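Local structure of glycosyl hydrolase, family 38 (Enterococcus faecalis, 5KBP) at residues A[301-306]-A[766-771]; A[665-670]-A[751-756]; A[569-574]-A[755-760]; A[19-24]-A[358-363]. The protein probably hydrolyses alpha-mannosidic linkages as a glycoside hydrolase family 38 alpha-mannosidase, with predicted carbohydrate-binding and metal-binding activity. All blocks are in the same frame, centred on the assembly; numbering follows the deposited sequence.

Contact 1: residues A[301-306]-A[766-771]; sequences SARVYL and PEAQCQ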
loop_
_atom_site.group_PDB
_atom_site.type_symbol
_atom_site.label_atom_id
_atom_site.label_comp_id
_atom_site.label_asym_id
_atom_site.label_seq_id
_atom_site.Cartn_x
_atom_site.Cartn_y
_atom_site.Cartn_z
ATOM N N SER A 301 12.664 5.324 -18.093
ATOM C CA SER A 301 12.213 6.675 -17.792
ATOM C C SER A 301 10.733 6.748 -17.439
ATOM O O SER A 301 10.264 7.814 -17.024
ATOM C CB SER A 301 12.498 7.610 -18.976
ATOM O OG SER A 301 11.772 7.216 -20.127
ATOM N N ALA A 302 9.992 5.654 -17.598
ATOM C CA ALA A 302 8.579 5.646 -17.248
ATOM C C ALA A 302 8.410 5.678 -15.735
ATOM O O ALA A 302 9.034 4.893 -15.016
ATOM C CB ALA A 302 7.899 4.408 -17.830
ATOM N N ARG A 303 7.557 6.586 -15.256
ATOM C CA ARG A 303 7.279 6.761 -13.831
ATOM C C ARG A 303 8.581 6.851 -13.028
ATOM O O ARG A 303 8.952 5.951 -12.275
ATOM C CB ARG A 303 6.389 5.630 -13.308
ATOM C CG ARG A 303 5.054 5.493 -14.023
ATOM C CD ARG A 303 4.264 4.321 -13.464
ATOM N NE ARG A 303 2.992 4.115 -14.151
ATOM C CZ ARG A 303 1.815 4.535 -13.694
ATOM N NH1 ARG A 303 1.739 5.192 -12.544
ATOM N NH2 ARG A 303 0.711 4.293 -14.388
ATOM N N VAL A 304 9.263 7.984 -13.212
ATOM C CA VAL A 304 10.601 8.157 -12.652
ATOM C C VAL A 304 10.580 8.091 -11.129
ATOM O O VAL A 304 11.585 7.729 -10.502
ATOM C CB VAL A 304 11.215 9.479 -13.158
ATOM C CG1 VAL A 304 10.390 10.670 -12.689
ATOM C CG2 VAL A 304 12.669 9.608 -12.719
ATOM N N TYR A 305 9.444 8.422 -10.509
ATOM C CA TYR A 305 9.362 8.378 -9.052
ATOM C C TYR A 305 9.558 6.964 -8.521
ATOM O O TYR A 305 10.069 6.786 -7.409
ATOM C CB TYR A 305 8.026 8.951 -8.578
ATOM C CG TYR A 305 6.805 8.227 -9.104
ATOM C CD1 TYR A 305 6.213 8.605 -10.301
ATOM C CD2 TYR A 305 6.235 7.176 -8.395
ATOM C CE1 TYR A 305 5.093 7.952 -10.783
ATOM C CE2 TYR A 305 5.117 6.517 -8.869
ATOM C CZ TYR A 305 4.550 6.909 -10.063
ATOM O OH TYR A 305 3.435 6.257 -10.540
ATOM N N LEU A 306 9.160 5.952 -9.294
ATOM C CA LEU A 306 9.448 4.573 -8.914
ATOM C C LEU A 306 10.950 4.320 -8.892
ATOM O O LEU A 306 11.478 3.707 -7.957
ATOM C CB LEU A 306 8.759 3.606 -9.879
ATOM C CG LEU A 306 7.233 3.587 -9.926
ATOM C CD1 LEU A 306 6.757 2.686 -11.050
ATOM C CD2 LEU A 306 6.657 3.131 -8.597
ATOM N N PRO A 766 -3.552 7.355 -16.442
ATOM C CA PRO A 766 -3.355 8.803 -16.269
ATOM C C PRO A 766 -2.298 9.155 -15.238
ATOM O O PRO A 766 -1.658 10.206 -15.363
ATOM C CB PRO A 766 -4.746 9.299 -15.846
ATOM C CG PRO A 766 -5.429 8.090 -15.289
ATOM C CD PRO A 766 -4.926 6.941 -16.108
ATOM N N GLU A 767 -2.090 8.315 -14.223
ATOM C CA GLU A 767 -1.045 8.592 -13.243
ATOM C C GLU A 767 0.353 8.328 -13.787
ATOM O O GLU A 767 1.334 8.658 -13.111
ATOM C CB GLU A 767 -1.283 7.776 -11.972
ATOM C CG GLU A 767 -2.491 8.247 -11.176
ATOM C CD GLU A 767 -2.732 7.417 -9.933
ATOM O OE1 GLU A 767 -3.576 7.820 -9.106
ATOM O OE2 GLU A 767 -2.082 6.362 -9.783
ATOM N N ALA A 768 0.465 7.739 -14.980
ATOM C CA ALA A 768 1.746 7.664 -15.670
ATOM C C ALA A 768 2.181 9.011 -16.229
ATOM O O ALA A 768 3.316 9.128 -16.707
ATOM C CB ALA A 768 1.679 6.633 -16.798
ATOM N N GLN A 769 1.309 10.021 -16.190
ATOM C CA GLN A 769 1.681 11.369 -16.598
ATOM C C GLN A 769 2.565 12.066 -15.573
ATOM O O GLN A 769 3.060 13.162 -15.857
ATOM C CB GLN A 769 0.426 12.208 -16.856
ATOM C CG GLN A 769 -0.460 11.694 -17.982
ATOM C CD GLN A 769 0.115 11.957 -19.364
ATOM O OE1 GLN A 769 1.209 12.498 -19.502
ATOM N NE2 GLN A 769 -0.630 11.576 -20.394
ATOM N N CYS A 770 2.751 11.470 -14.394
ATOM C CA CYS A 770 3.707 11.945 -13.394
ATOM C C CYS A 770 3.472 13.412 -13.038
ATOM O O CYS A 770 4.381 14.243 -13.081
ATOM C CB CYS A 770 5.143 11.724 -13.871
ATOM S SG CYS A 770 5.556 10.001 -14.202
ATOM N N GLN A 771 2.232 13.728 -12.682
ATOM C CA GLN A 771 1.885 15.085 -12.295
ATOM C C GLN A 771 2.282 15.343 -10.845
ATOM O O GLN A 771 2.098 14.488 -9.975
ATOM C CB GLN A 771 0.385 15.329 -12.474
ATOM C CG GLN A 771 -0.136 15.093 -13.888
ATOM C CD GLN A 771 0.328 16.151 -14.874
ATOM O OE1 GLN A 771 -0.328 17.177 -15.054
ATOM N NE2 GLN A 771 1.458 15.900 -15.523
#
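The guanidinium of R303 lies flat over A768, whose CA sits beneath the centre of the plane at 3.7 Å, while A768 CB comes within 3.5 Å of R303 NH2. A bare methyl suits this place, since a flat cation can settle closely on it. At the guanidinium edge, in its plane, Y305 OH accepts a hydrogen bond from R303 NH1 (2.8 Å, N-H...O 149°), which helps to fix the rotation of the arginine end. The Y305 ring has R303 O over one face, toward the rim. At its edge it receives C770 SG, 4.0 Å from Y305 CE1 and 83° off the ring normal, an in-plane sulfur-aromatic contact. Here the first turn of helix 304-332, in the family's middle-domain region, meets the 3-10 turn 766-769, part of the loop joining strands 745-753 and 772-783. The R303 chain spans the gap because it is extended from CG to NE (chi2 178°). The same sulfur, C770 SG, also packs 3.7 Å from R303 CA. R303 also makes salt bridges to E571 and D362, and the carboxylate of E767 pairs with R366.

Contact 2: residues A[665-670]-A[751-756]; sequences INNQIK and IRCVGE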
loop_
_atom_site.group_PDB
_atom_site.type_symbol
_atom_site.label_atom_id
_atom_site.label_comp_id
_atom_site.label_asym_id
_atom_site.label_seq_id
_atom_site.Cartn_x
_atom_site.Cartn_y
_atom_site.Cartn_z
ATOM N N ILE A 665 10.727 20.648 -10.322
ATOM C CA ILE A 665 9.645 21.107 -11.185
ATOM C C ILE A 665 8.313 20.754 -10.537
ATOM O O ILE A 665 8.221 19.863 -9.690
ATOM C CB ILE A 665 9.710 20.493 -12.604
ATOM C CG1 ILE A 665 9.494 18.980 -12.542
ATOM C CG2 ILE A 665 11.034 20.819 -13.283
ATOM C CD1 ILE A 665 9.341 18.320 -13.897
ATOM N N ASN A 666 7.272 21.471 -10.952
ATOM C CA ASN A 666 5.890 21.146 -10.615
ATOM C C ASN A 666 5.211 20.721 -11.914
ATOM O O ASN A 666 4.560 21.517 -12.594
ATOM C CB ASN A 666 5.178 22.327 -9.955
ATOM C CG ASN A 666 3.748 22.002 -9.574
ATOM O OD1 ASN A 666 3.393 20.838 -9.388
ATOM N ND2 ASN A 666 2.919 23.032 -9.457
ATOM N N ASN A 667 5.372 19.448 -12.257
ATOM C CA ASN A 667 4.954 18.935 -13.558
ATOM C C ASN A 667 3.434 18.935 -13.649
ATOM O O ASN A 667 2.762 18.065 -13.091
ATOM C CB ASN A 667 5.520 17.538 -13.778
ATOM C CG ASN A 667 5.212 16.998 -15.157
ATOM O OD1 ASN A 667 4.729 15.876 -15.306
ATOM N ND2 ASN A 667 5.477 17.804 -16.176
ATOM N N GLN A 668 2.885 19.925 -14.351
ATOM C CA GLN A 668 1.472 19.960 -14.702
ATOM C C GLN A 668 1.275 19.783 -16.205
ATOM O O GLN A 668 0.273 20.227 -16.768
ATOM C CB GLN A 668 0.829 21.259 -14.219
ATOM C CG GLN A 668 0.863 21.435 -12.710
ATOM C CD GLN A 668 0.131 20.326 -11.975
ATOM O OE1 GLN A 668 -0.880 19.812 -12.451
ATOM N NE2 GLN A 668 0.644 19.949 -10.808
ATOM N N ILE A 669 2.234 19.131 -16.857
ATOM C CA ILE A 669 2.243 18.937 -18.299
ATOM C C ILE A 669 2.126 17.447 -18.582
ATOM O O ILE A 669 2.691 16.622 -17.855
ATOM C CB ILE A 669 3.524 19.523 -18.933
ATOM C CG1 ILE A 669 3.637 21.017 -18.622
ATOM C CG2 ILE A 669 3.552 19.289 -20.433
ATOM C CD1 ILE A 669 2.464 21.838 -19.117
ATOM N N LYS A 670 1.390 17.103 -19.635
ATOM C CA LYS A 670 1.163 15.719 -20.016
ATOM C C LYS A 670 1.760 15.439 -21.391
ATOM O O LYS A 670 1.995 16.350 -22.189
ATOM C CB LYS A 670 -0.335 15.388 -20.026
ATOM C CG LYS A 670 -1.015 15.581 -18.683
ATOM C CD LYS A 670 -2.515 15.361 -18.787
ATOM C CE LYS A 670 -3.210 15.616 -17.457
ATOM N NZ LYS A 670 -4.691 15.476 -17.556
ATOM N N ILE A 751 12.212 13.084 -16.759
ATOM C CA ILE A 751 10.841 12.640 -16.540
ATOM C C ILE A 751 10.187 12.441 -17.900
ATOM O O ILE A 751 10.422 13.211 -18.836
ATOM C CB ILE A 751 10.067 13.649 -15.654
ATOM C CG1 ILE A 751 8.697 13.099 -15.253
ATOM C CG2 ILE A 751 9.923 14.996 -16.353
ATOM C CD1 ILE A 751 7.959 13.984 -14.269
ATOM N N ARG A 752 9.385 11.383 -18.011
ATOM C CA ARG A 752 8.668 11.075 -19.245
ATOM C C ARG A 752 7.230 10.738 -18.889
ATOM O O ARG A 752 6.987 9.865 -18.049
ATOM C CB ARG A 752 9.327 9.919 -20.002
ATOM C CG ARG A 752 8.771 9.702 -21.398
ATOM C CD ARG A 752 9.566 8.659 -22.167
ATOM N NE ARG A 752 9.347 7.310 -21.653
ATOM C CZ ARG A 752 8.390 6.497 -22.085
ATOM N NH1 ARG A 752 8.257 5.285 -21.565
ATOM N NH2 ARG A 752 7.561 6.900 -23.037
ATOM N N CYS A 753 6.285 11.419 -19.531
ATOM C CA CYS A 753 4.879 11.367 -19.154
ATOM C C CYS A 753 4.052 10.838 -20.318
ATOM O O CYS A 753 4.078 11.410 -21.413
ATOM C CB CYS A 753 4.389 12.753 -18.732
ATOM S SG CYS A 753 5.532 13.627 -17.627
ATOM N N VAL A 754 3.317 9.752 -20.078
ATOM C CA VAL A 754 2.441 9.144 -21.070
ATOM C C VAL A 754 1.100 8.844 -20.410
ATOM O O VAL A 754 0.933 8.981 -19.198
ATOM C CB VAL A 754 3.046 7.865 -21.680
ATOM C CG1 VAL A 754 4.218 8.219 -22.583
ATOM C CG2 VAL A 754 3.486 6.915 -20.577
ATOM N N GLY A 755 0.136 8.424 -21.227
ATOM C CA GLY A 755 -1.216 8.236 -20.735
ATOM C C GLY A 755 -1.773 6.829 -20.831
ATOM O O GLY A 755 -2.881 6.570 -20.351
ATOM N N GLU A 756 -1.028 5.909 -21.441
ATOM C CA GLU A 756 -1.504 4.546 -21.629
ATOM C C GLU A 756 -0.394 3.556 -21.313
ATOM O O GLU A 756 0.794 3.877 -21.401
ATOM C CB GLU A 756 -2.006 4.307 -23.059
ATOM C CG GLU A 756 -0.932 4.464 -24.122
ATOM C CD GLU A 756 -1.329 3.849 -25.447
ATOM O OE1 GLU A 756 -2.348 3.128 -25.486
ATOM O OE2 GLU A 756 -0.621 4.083 -26.449
#
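The terminal methyl of I665, CD1, meets the branch methyl of I751, CG2, at 4.2 Å as the two side chains cross obliquely. Beside them the amide end of N667 packs against the other branch of I751, its CD1, and against the sulfur of C753. In I751, CG1 is anti to the backbone N (chi1 -172°) and the chain continues extended (chi2 174°), so that CD1 comes to N667 while CG2 faces I665. This is the dense part of the contact: F644, F776, Y774 and L674 surround the isoleucines, and branched aliphatic side chains suit such a buried layer. C753 offers a small, weakly polar sulfur beside the amide, and its SG lies 4.1 Å from I669 O. Strands 665-667 and 751-753 run nearly parallel, 12° apart, but their axes stay 10.9 Å from each other, too far for backbone pairing. They belong to two different antiparallel sheets, one holding 659-667 beside 772-783 and the other 745-753 beside 672-679, and these pack face to face as a beta sandwich in the family 38 C-terminal region. The alternation of strand residues turns N666 outward to the solvent side. There Q668 NE2 donates to N666 OD1 at 3.2 Å, from above the carbonyl plane, and two amides suit this exposed place. The exposed K670 likewise leads its amine away from the contact. On the outer side of the other strand R752 points away too, but it is buried, and its guanidinium is held by D567, S301 and the carbonyls of N298 and N570.

Contact 3: residues A[569-574]-A[755-760]; sequences GNEYIF and GELGDW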
loop_
_atom_site.group_PDB
_atom_site.type_symbol
_atom_site.label_atom_id
_atom_site.label_comp_id
_atom_site.label_asym_id
_atom_site.label_seq_id
_atom_site.Cartn_x
_atom_site.Cartn_y
_atom_site.Cartn_z
ATOM N N GLY A 569 3.785 8.059 -27.064
ATOM C CA GLY A 569 3.987 6.627 -26.990
ATOM C C GLY A 569 3.215 5.985 -25.856
ATOM O O GLY A 569 2.004 6.186 -25.723
ATOM N N ASN A 570 3.909 5.208 -25.029
ATOM C CA ASN A 570 3.291 4.529 -23.898
ATOM C C ASN A 570 4.346 4.344 -22.812
ATOM O O ASN A 570 5.454 4.880 -22.900
ATOM C CB ASN A 570 2.667 3.201 -24.346
ATOM C CG ASN A 570 3.619 2.359 -25.176
ATOM O OD1 ASN A 570 4.801 2.236 -24.856
ATOM N ND2 ASN A 570 3.108 1.782 -26.257
ATOM N N GLU A 571 3.998 3.571 -21.779
ATOM C CA GLU A 571 4.937 3.314 -20.694
ATOM C C GLU A 571 6.138 2.496 -21.148
ATOM O O GLU A 571 7.161 2.483 -20.454
ATOM C CB GLU A 571 4.225 2.607 -19.541
ATOM C CG GLU A 571 2.990 3.344 -19.044
ATOM C CD GLU A 571 2.403 2.734 -17.787
ATOM O OE1 GLU A 571 2.311 3.445 -16.764
ATOM O OE2 GLU A 571 2.044 1.539 -17.818
ATOM N N TYR A 572 6.043 1.823 -22.293
ATOM C CA TYR A 572 7.151 1.033 -22.818
ATOM C C TYR A 572 8.065 1.835 -23.735
ATOM O O TYR A 572 9.291 1.684 -23.671
ATOM C CB TYR A 572 6.622 -0.177 -23.592
ATOM C CG TYR A 572 6.017 -1.274 -22.747
ATOM C CD1 TYR A 572 6.806 -2.289 -22.227
ATOM C CD2 TYR A 572 4.652 -1.309 -22.495
ATOM C CE1 TYR A 572 6.257 -3.303 -21.462
ATOM C CE2 TYR A 572 4.093 -2.319 -21.732
ATOM C CZ TYR A 572 4.899 -3.313 -21.218
ATOM O OH TYR A 572 4.346 -4.319 -20.456
ATOM N N ILE A 573 7.496 2.674 -24.597
ATOM C CA ILE A 573 8.210 3.238 -25.734
ATOM C C ILE A 573 7.966 4.739 -25.806
ATOM O O ILE A 573 6.837 5.208 -25.619
ATOM C CB ILE A 573 7.780 2.556 -27.053
ATOM C CG1 ILE A 573 8.017 1.045 -26.970
ATOM C CG2 ILE A 573 8.526 3.150 -28.240
ATOM C CD1 ILE A 573 7.596 0.286 -28.203
ATOM N N PHE A 574 9.032 5.489 -26.073
ATOM C CA PHE A 574 8.943 6.912 -26.361
ATOM C C PHE A 574 8.801 7.118 -27.862
ATOM O O PHE A 574 9.455 6.438 -28.657
ATOM C CB PHE A 574 10.182 7.648 -25.845
ATOM C CG PHE A 574 10.345 9.041 -26.399
ATOM C CD1 PHE A 574 9.700 10.115 -25.811
ATOM C CD2 PHE A 574 11.162 9.279 -27.496
ATOM C CE1 PHE A 574 9.850 11.397 -26.311
ATOM C CE2 PHE A 574 11.318 10.561 -28.002
ATOM C CZ PHE A 574 10.660 11.621 -27.407
ATOM N N GLY A 755 0.136 8.424 -21.227
ATOM C CA GLY A 755 -1.216 8.236 -20.735
ATOM C C GLY A 755 -1.773 6.829 -20.831
ATOM O O GLY A 755 -2.881 6.570 -20.351
ATOM N N GLU A 756 -1.028 5.909 -21.441
ATOM C CA GLU A 756 -1.504 4.546 -21.629
ATOM C C GLU A 756 -0.394 3.556 -21.313
ATOM O O GLU A 756 0.794 3.877 -21.401
ATOM C CB GLU A 756 -2.006 4.307 -23.059
ATOM C CG GLU A 756 -0.932 4.464 -24.122
ATOM C CD GLU A 756 -1.329 3.849 -25.447
ATOM O OE1 GLU A 756 -2.348 3.128 -25.486
ATOM O OE2 GLU A 756 -0.621 4.083 -26.449
ATOM N N LEU A 757 -0.802 2.338 -20.944
ATOM C CA LEU A 757 0.160 1.265 -20.718
ATOM C C LEU A 757 0.802 0.828 -22.029
ATOM O O LEU A 757 2.031 0.818 -22.158
ATOM C CB LEU A 757 -0.530 0.085 -20.026
ATOM C CG LEU A 757 0.276 -1.151 -19.599
ATOM C CD1 LEU A 757 -0.394 -1.817 -18.412
ATOM C CD2 LEU A 757 0.443 -2.164 -20.730
ATOM N N GLY A 758 -0.018 0.463 -23.013
ATOM C CA GLY A 758 0.472 0.027 -24.305
ATOM C C GLY A 758 0.368 -1.470 -24.517
ATOM O O GLY A 758 -0.578 -2.110 -24.047
ATOM N N ASP A 759 1.335 -2.032 -25.244
ATOM C CA ASP A 759 1.487 -3.477 -25.442
ATOM C C ASP A 759 0.252 -4.020 -26.152
ATOM O O ASP A 759 -0.087 -3.509 -27.233
ATOM C CB ASP A 759 1.822 -4.126 -24.095
ATOM C CG ASP A 759 2.435 -5.505 -24.250
ATOM O OD1 ASP A 759 3.668 -5.590 -24.436
ATOM O OD2 ASP A 759 1.690 -6.505 -24.186
ATOM N N TRP A 760 -0.447 -5.015 -25.606
ATOM C CA TRP A 760 -1.439 -5.782 -26.349
ATOM C C TRP A 760 -2.840 -5.183 -26.319
ATOM O O TRP A 760 -3.768 -5.802 -26.850
ATOM C CB TRP A 760 -1.493 -7.222 -25.820
ATOM C CG TRP A 760 -1.892 -7.332 -24.373
ATOM C CD1 TRP A 760 -1.068 -7.246 -23.289
ATOM C CD2 TRP A 760 -3.210 -7.559 -23.856
ATOM N NE1 TRP A 760 -1.791 -7.399 -22.131
ATOM C CE2 TRP A 760 -3.108 -7.594 -22.452
ATOM C CE3 TRP A 760 -4.466 -7.733 -24.445
ATOM C CZ2 TRP A 760 -4.214 -7.797 -21.627
ATOM C CZ3 TRP A 760 -5.563 -7.933 -23.625
ATOM C CH2 TRP A 760 -5.430 -7.962 -22.233
#
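N570 and E571 press against the backbone of E756 and L757. N570 CB lies 3.3 Å from L757 O, and the backbone N of E571 donates to E756 O at 3.2 Å and, weakly, to L757 O at 3.4 Å. The side chain of E571 then runs extended beyond CG across L757, bringing its OE2 to 3.5 Å from L757 CA, while its other oxygen is salt-bridged to R303; a long acid suits this place because it can lie over the backbone and still reach the arginine. E756 is also extended beyond CG, which packs on N570 CB, and its carboxylate goes to R633. Y572 presents its ring edge to L757: CD2 of Y572 is 3.4 Å from L757 O, and L757 CD2 lies in the ring plane. D759 comes from another side, its CB 3.7 Å from Y572 CE2 and its OD1 over one face, with the carboxylate plane turned 36° from the ring. Between L757 and D759, G758 has a positive phi of 105°, at which a side chain would be strained, and a CB there would run into the amide of N570. In N570 itself chi1 of 49° sets CG between the backbone N and the carbonyl carbon. The turn about chi2 then directs OD1 back to its own loop, where it accepts from I573 N at 2.7 Å and from Y572 N at 2.9 Å. Two bonds on one oxygen close an Asx turn and the wider Asx motif, a standard way for asparagine to brace a tight loop.

Contact 4: residues A[19-24]-A[358-363]; sequences REWYLP and GCSVDE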
loop_
_atom_site.group_PDB
_atom_site.type_symbol
_atom_site.label_atom_id
_atom_site.label_comp_id
_atom_site.label_asym_id
_atom_site.label_seq_id
_atom_site.Cartn_x
_atom_site.Cartn_y
_atom_site.Cartn_z
ATOM N N ARG A 19 3.434 -10.952 -11.814
ATOM C CA ARG A 19 2.765 -10.836 -10.522
ATOM C C ARG A 19 1.717 -9.729 -10.532
ATOM O O ARG A 19 0.653 -9.862 -9.914
ATOM C CB ARG A 19 3.803 -10.594 -9.426
ATOM C CG ARG A 19 3.299 -10.822 -8.013
ATOM C CD ARG A 19 4.468 -10.959 -7.050
ATOM N NE ARG A 19 4.030 -11.155 -5.672
ATOM C CZ ARG A 19 3.844 -10.169 -4.801
ATOM N NH1 ARG A 19 4.057 -8.911 -5.163
ATOM N NH2 ARG A 19 3.446 -10.441 -3.566
ATOM N N GLU A 20 1.997 -8.633 -11.232
ATOM C CA GLU A 20 1.046 -7.540 -11.376
ATOM C C GLU A 20 1.337 -6.825 -12.686
ATOM O O GLU A 20 2.496 -6.526 -12.985
ATOM C CB GLU A 20 1.132 -6.570 -10.193
ATOM C CG GLU A 20 2.550 -6.282 -9.730
ATOM C CD GLU A 20 2.592 -5.538 -8.410
ATOM O OE1 GLU A 20 3.679 -5.050 -8.034
ATOM O OE2 GLU A 20 1.538 -5.441 -7.748
ATOM N N TRP A 21 0.286 -6.559 -13.463
ATOM C CA TRP A 21 0.455 -5.950 -14.776
ATOM C C TRP A 21 -0.760 -5.117 -15.168
ATOM O O TRP A 21 -0.951 -4.011 -14.650
ATOM C CB TRP A 21 0.723 -7.029 -15.829
ATOM C CG TRP A 21 1.202 -6.489 -17.144
ATOM C CD1 TRP A 21 1.625 -5.218 -17.404
ATOM C CD2 TRP A 21 1.301 -7.206 -18.380
ATOM N NE1 TRP A 21 1.984 -5.100 -18.725
ATOM C CE2 TRP A 21 1.795 -6.306 -19.345
ATOM C CE3 TRP A 21 1.024 -8.521 -18.764
ATOM C CZ2 TRP A 21 2.015 -6.680 -20.670
ATOM C CZ3 TRP A 21 1.242 -8.889 -20.078
ATOM C CH2 TRP A 21 1.732 -7.973 -21.015
ATOM N N TYR A 22 -1.583 -5.632 -16.084
ATOM C CA TYR A 22 -2.720 -4.876 -16.598
ATOM C C TYR A 22 -3.933 -4.921 -15.678
ATOM O O TYR A 22 -4.886 -4.166 -15.899
ATOM C CB TYR A 22 -3.110 -5.380 -17.992
ATOM C CG TYR A 22 -3.348 -6.871 -18.086
ATOM C CD1 TYR A 22 -2.302 -7.746 -18.350
ATOM C CD2 TYR A 22 -4.622 -7.404 -17.932
ATOM C CE1 TYR A 22 -2.513 -9.108 -18.444
ATOM C CE2 TYR A 22 -4.843 -8.770 -18.025
ATOM C CZ TYR A 22 -3.784 -9.615 -18.281
ATOM O OH TYR A 22 -3.992 -10.971 -18.376
ATOM N N LEU A 23 -3.925 -5.778 -14.669
ATOM C CA LEU A 23 -4.953 -5.819 -13.647
ATOM C C LEU A 23 -4.379 -5.365 -12.312
ATOM O O LEU A 23 -3.158 -5.375 -12.114
ATOM C CB LEU A 23 -5.522 -7.237 -13.503
ATOM C CG LEU A 23 -6.412 -7.767 -14.626
ATOM C CD1 LEU A 23 -6.776 -9.222 -14.372
ATOM C CD2 LEU A 23 -7.661 -6.910 -14.745
ATOM N N PRO A 24 -5.225 -4.936 -11.373
ATOM C CA PRO A 24 -4.744 -4.734 -10.003
ATOM C C PRO A 24 -4.153 -6.027 -9.460
ATOM O O PRO A 24 -4.492 -7.125 -9.912
ATOM C CB PRO A 24 -6.005 -4.321 -9.238
ATOM C CG PRO A 24 -6.894 -3.726 -10.280
ATOM C CD PRO A 24 -6.630 -4.520 -11.531
ATOM N N GLY A 358 7.546 0.284 -14.637
ATOM C CA GLY A 358 6.470 1.253 -14.691
ATOM C C GLY A 358 5.498 1.036 -15.827
ATOM O O GLY A 358 4.887 1.997 -16.301
ATOM N N CYS A 359 5.339 -0.205 -16.281
ATOM C CA CYS A 359 4.466 -0.535 -17.401
ATOM C C CYS A 359 3.253 -1.343 -16.948
ATOM O O CYS A 359 2.859 -2.318 -17.588
ATOM C CB CYS A 359 5.239 -1.286 -18.480
ATOM S SG CYS A 359 6.053 -2.792 -17.905
ATOM N N SER A 360 2.652 -0.942 -15.834
ATOM C CA SER A 360 1.431 -1.542 -15.316
ATOM C C SER A 360 0.353 -0.463 -15.222
ATOM O O SER A 360 0.559 0.688 -15.619
ATOM C CB SER A 360 1.692 -2.207 -13.962
ATOM O OG SER A 360 2.592 -3.293 -14.093
ATOM N N VAL A 361 -0.807 -0.839 -14.686
ATOM C CA VAL A 361 -1.902 0.108 -14.511
ATOM C C VAL A 361 -1.700 0.870 -13.207
ATOM O O VAL A 361 -0.865 0.489 -12.378
ATOM C CB VAL A 361 -3.268 -0.601 -14.549
ATOM C CG1 VAL A 361 -3.578 -1.069 -15.963
ATOM C CG2 VAL A 361 -3.279 -1.776 -13.589
ATOM N N ASP A 362 -2.468 1.949 -13.020
ATOM C CA ASP A 362 -2.216 2.869 -11.911
ATOM C C ASP A 362 -2.313 2.175 -10.559
ATOM O O ASP A 362 -1.537 2.474 -9.644
ATOM C CB ASP A 362 -3.192 4.043 -11.967
ATOM C CG ASP A 362 -2.988 4.915 -13.186
ATOM O OD1 ASP A 362 -1.992 4.707 -13.910
ATOM O OD2 ASP A 362 -3.818 5.817 -13.409
ATOM N N GLU A 363 -3.268 1.252 -10.407
ATOM C CA GLU A 363 -3.457 0.598 -9.116
ATOM C C GLU A 363 -2.224 -0.191 -8.703
ATOM O O GLU A 363 -1.907 -0.269 -7.510
ATOM C CB GLU A 363 -4.678 -0.322 -9.160
ATOM C CG GLU A 363 -6.001 0.385 -9.417
ATOM C CD GLU A 363 -6.226 0.696 -10.884
ATOM O OE1 GLU A 363 -6.740 1.792 -11.190
ATOM O OE2 GLU A 363 -5.882 -0.155 -11.732
#
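W21 and V361 are joined by a backbone hydrogen bond: V361 N donates to W21 O at 3.2 Å (N-H...O 156°), the donor tilted from the carbonyl plane. Other polar groups are bound by neighbours, S360 OG by the carbonyl of D354, and the E20 carboxylate by S355 and R371. Van der Waals contacts surround the bond. S360 CB lies 3.3 Å from W21 O, and V361 CG1 is 3.4 Å from Y22 O, a beta-branched residue fitting closely over two carbonyls. P24 and E363 lie side by side, pointing the same way, with P24 CG 4.0 Å from E363 OE2; the compact ring of proline can pack close beside the acid. Among the aromatics, the W21 indole, its CG anti to the backbone N (chi1 -167°), holds C359 O in plane at its edge, while Y22 CD1 stands 3.2 Å above one face, offset toward the rim. W760 meets both rings edge-to-face. L476, Y474, R482 and D377 of the second subunit pack against the 19-24 loop. P24 and V361 are N-caps, so the loop between strand 7-13 and helix 25-45 meets the start of helix 362-393, with helix 353-356 beside W21.

Overall arrangement
From the N terminus, 19-24 opens the loop that contact 4 closes at 358-363, tying the N-terminal domain region to the middle domain region. Contact 1 starts within that loop, at 301-306, and closes only at 766-771, so the two cross; it joins the middle domain region to the C-terminal beta region. Inside its long excursion lie contacts 3 and 2, which open at 569-574 and 665-670 and both end on the same piece of chain, sharing G755 and E756. Contact 2 holds two sheets together and contact 3 two loops. Contact 4 closes before either opens, yet E571 and Y572 of contact 3 touch it, whereas contact 2 stays about 6 Å away at the nearest atoms.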